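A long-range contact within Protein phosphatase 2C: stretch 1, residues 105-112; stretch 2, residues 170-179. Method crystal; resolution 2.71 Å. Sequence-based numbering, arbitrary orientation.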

# COMPACT_ATOMS: atom_id res chain seq x y z
N SER C 105 -36.37 -14.23 10.75
CA SER C 105 -35.08 -13.90 11.38
C SER C 105 -34.97 -12.60 12.18
O SER C 105 -35.34 -11.51 11.72
CB SER C 105 -33.93 -13.97 10.37
OG SER C 105 -32.73 -13.54 10.99
N SER C 106 -34.42 -12.74 13.40
CA SER C 106 -34.20 -11.62 14.30
C SER C 106 -32.80 -11.16 14.00
O SER C 106 -32.05 -11.82 13.28
CB SER C 106 -34.23 -12.05 15.75
OG SER C 106 -33.03 -12.72 16.07
N ALA C 107 -32.44 -10.02 14.56
CA ALA C 107 -31.13 -9.47 14.33
C ALA C 107 -30.60 -8.71 15.53
O ALA C 107 -31.36 -8.15 16.34
CB ALA C 107 -31.17 -8.56 13.14
N LEU C 108 -29.29 -8.71 15.64
CA LEU C 108 -28.60 -8.00 16.70
C LEU C 108 -27.26 -7.60 16.09
O LEU C 108 -26.46 -8.45 15.70
CB LEU C 108 -28.38 -8.92 17.89
CG LEU C 108 -28.18 -8.18 19.21
CD1 LEU C 108 -27.67 -9.20 20.23
CD2 LEU C 108 -27.20 -7.03 19.08
N ILE C 109 -27.03 -6.30 15.99
CA ILE C 109 -25.79 -5.82 15.42
C ILE C 109 -25.02 -4.95 16.40
O ILE C 109 -25.58 -4.06 17.02
CB ILE C 109 -26.04 -5.02 14.15
CG1 ILE C 109 -26.89 -5.84 13.18
CG2 ILE C 109 -24.71 -4.64 13.53
CD1 ILE C 109 -27.06 -5.23 11.80
N ILE C 110 -23.73 -5.23 16.54
CA ILE C 110 -22.91 -4.46 17.44
C ILE C 110 -21.77 -3.76 16.72
O ILE C 110 -20.97 -4.39 16.05
CB ILE C 110 -22.32 -5.36 18.54
CG1 ILE C 110 -23.43 -6.18 19.19
CG2 ILE C 110 -21.66 -4.51 19.58
CD1 ILE C 110 -22.92 -7.27 20.09
N PHE C 111 -21.71 -2.44 16.87
CA PHE C 111 -20.65 -1.64 16.29
C PHE C 111 -19.75 -1.27 17.46
O PHE C 111 -20.23 -0.75 18.48
CB PHE C 111 -21.21 -0.36 15.68
CG PHE C 111 -22.15 -0.61 14.56
CD1 PHE C 111 -21.75 -0.43 13.24
CD2 PHE C 111 -23.45 -1.04 14.81
CE1 PHE C 111 -22.62 -0.69 12.18
CE2 PHE C 111 -24.32 -1.30 13.77
CZ PHE C 111 -23.90 -1.12 12.45
N VAL C 112 -18.46 -1.54 17.33
CA VAL C 112 -17.55 -1.19 18.41
C VAL C 112 -16.37 -0.33 17.94
O VAL C 112 -15.53 -0.77 17.15
CB VAL C 112 -17.05 -2.46 19.10
CG1 VAL C 112 -16.16 -2.11 20.28
CG2 VAL C 112 -18.25 -3.27 19.56
N VAL C 170 -25.58 -0.59 19.63
CA VAL C 170 -26.26 -1.84 19.46
C VAL C 170 -27.53 -1.60 18.67
O VAL C 170 -28.33 -0.75 19.01
CB VAL C 170 -26.63 -2.47 20.81
CG1 VAL C 170 -27.38 -3.79 20.56
CG2 VAL C 170 -25.37 -2.71 21.62
N ALA C 171 -27.67 -2.35 17.58
CA ALA C 171 -28.85 -2.27 16.74
C ALA C 171 -29.59 -3.57 16.96
O ALA C 171 -29.30 -4.56 16.31
CB ALA C 171 -28.45 -2.15 15.27
N SER C 172 -30.53 -3.58 17.91
CA SER C 172 -31.29 -4.79 18.21
C SER C 172 -32.67 -4.81 17.55
O SER C 172 -33.38 -3.81 17.52
CB SER C 172 -31.46 -4.97 19.73
OG SER C 172 -32.57 -4.23 20.22
N LEU C 173 -33.03 -5.98 17.05
CA LEU C 173 -34.31 -6.19 16.39
C LEU C 173 -34.69 -7.65 16.57
O LEU C 173 -34.33 -8.49 15.76
CB LEU C 173 -34.18 -5.89 14.89
CG LEU C 173 -35.47 -5.98 14.07
CD1 LEU C 173 -36.34 -4.76 14.35
CD2 LEU C 173 -35.12 -6.03 12.60
N GLY C 174 -35.42 -7.95 17.64
CA GLY C 174 -35.81 -9.32 17.87
C GLY C 174 -35.65 -9.72 19.32
O GLY C 174 -35.62 -8.86 20.20
N ASN C 175 -35.52 -11.01 19.56
CA ASN C 175 -35.40 -11.51 20.92
C ASN C 175 -33.98 -11.85 21.37
O ASN C 175 -33.80 -12.52 22.38
CB ASN C 175 -36.30 -12.73 21.10
CG ASN C 175 -36.03 -13.83 20.09
OD1 ASN C 175 -35.23 -13.65 19.15
ND2 ASN C 175 -36.69 -14.96 20.26
N SER C 176 -32.97 -11.41 20.63
CA SER C 176 -31.60 -11.70 21.05
C SER C 176 -31.24 -10.73 22.16
O SER C 176 -31.89 -9.69 22.32
CB SER C 176 -30.62 -11.58 19.89
OG SER C 176 -30.72 -12.70 19.03
N ARG C 177 -30.21 -11.07 22.93
CA ARG C 177 -29.79 -10.22 24.04
C ARG C 177 -28.31 -9.90 23.98
O ARG C 177 -27.50 -10.69 23.49
CB ARG C 177 -30.15 -10.89 25.36
CG ARG C 177 -31.55 -11.45 25.34
CD ARG C 177 -32.08 -11.82 26.71
NE ARG C 177 -32.73 -10.69 27.37
CZ ARG C 177 -33.70 -10.81 28.27
NH1 ARG C 177 -34.14 -12.02 28.62
NH2 ARG C 177 -34.24 -9.73 28.84
N CYS C 178 -27.97 -8.72 24.47
CA CYS C 178 -26.60 -8.24 24.45
C CYS C 178 -26.28 -7.54 25.78
O CYS C 178 -26.94 -6.57 26.14
CB CYS C 178 -26.46 -7.27 23.29
SG CYS C 178 -24.83 -6.58 23.08
N VAL C 179 -25.28 -8.02 26.50
CA VAL C 179 -24.95 -7.41 27.79
C VAL C 179 -23.51 -6.94 27.93
O VAL C 179 -22.59 -7.50 27.33
CB VAL C 179 -25.26 -8.36 28.96
CG1 VAL C 179 -26.60 -9.01 28.75
CG2 VAL C 179 -24.17 -9.39 29.09

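What joins the two backbones? The strand through Ala107 to Ile110 runs antiparallel to the strand 170-173, and four hydrogen bonds lace them together in two reciprocal pairs. Ala107 N donates to Leu173 O at 2.7 Å, and Leu173 N returns the bond to Ala107 O at 2.8 Å. Two residues along, Ile109 N reaches Ala171 O at 2.9 Å and Ala171 N reaches Ile109 O at 2.8 Å, the latter almost straight at 175°. Between these rungs lies the non-hydrogen-bonded pair Leu108 with Ser172, and beyond the second rung comes another, Ile110 with Val170. Here CA-H groups approach the same carbonyls, with Leu108 CA 3.5 Å from Ala171 O and Val170 CA 3.4 Å from Ile109 O.

How do the side chains pack on the face that carries Leu108 and Ile110? Leu108, with chi1 and chi2 both t, gives up more surface to the other stretch than any other residue here, 91 Å². Leu108 CD2 lies 3.6 Å from Val170 CG1, and CD1 lies 3.8 Å from Cys178 CB and 3.8 Å from Ser176 CB. Ile110 extends its CD1 to within 3.6 Å of Cys178 SG. The chain after the turn thus comes back over this face, its strand 177-179 running 8.5 Å from the first strand at closest approach. The compact, weakly polar side chain of Cys178 suits a buried site against the ends of Leu108 and Ile110.

What fills the face that carries Ala107 and Ile109? The pairing sets side chains next to each other: Ile109 CB is 3.9 Å from Ala171 CB, and Ala107 CB is 4.4 Å from Leu173 CB. Phe111 starts sideways, but its ring comes nearer, bringing CE2 to 4.5 Å from Ala171 CB, which lies at the ring edge. All of these residues are buried, so their apolar character fits the place.

Why is there a glycine where the second strand gives way to the turn? Gly174 has phi/psi of 137/-157, at which a side chain would be jammed against the preceding carbonyl oxygen. An ideal CB would also fall just 2.3 Å from Ser106 CB, a clash. Without it, Ser106 CB packs 3.8 Å from Gly174 CA and 3.9 Å from Asn175 OD1. Ser106 OG stands 3.8 Å from Ser176 OG and finds its hydrogen bond elsewhere in the structure, so this polar corner contributes packing to a contact that buries 587 Å² in all.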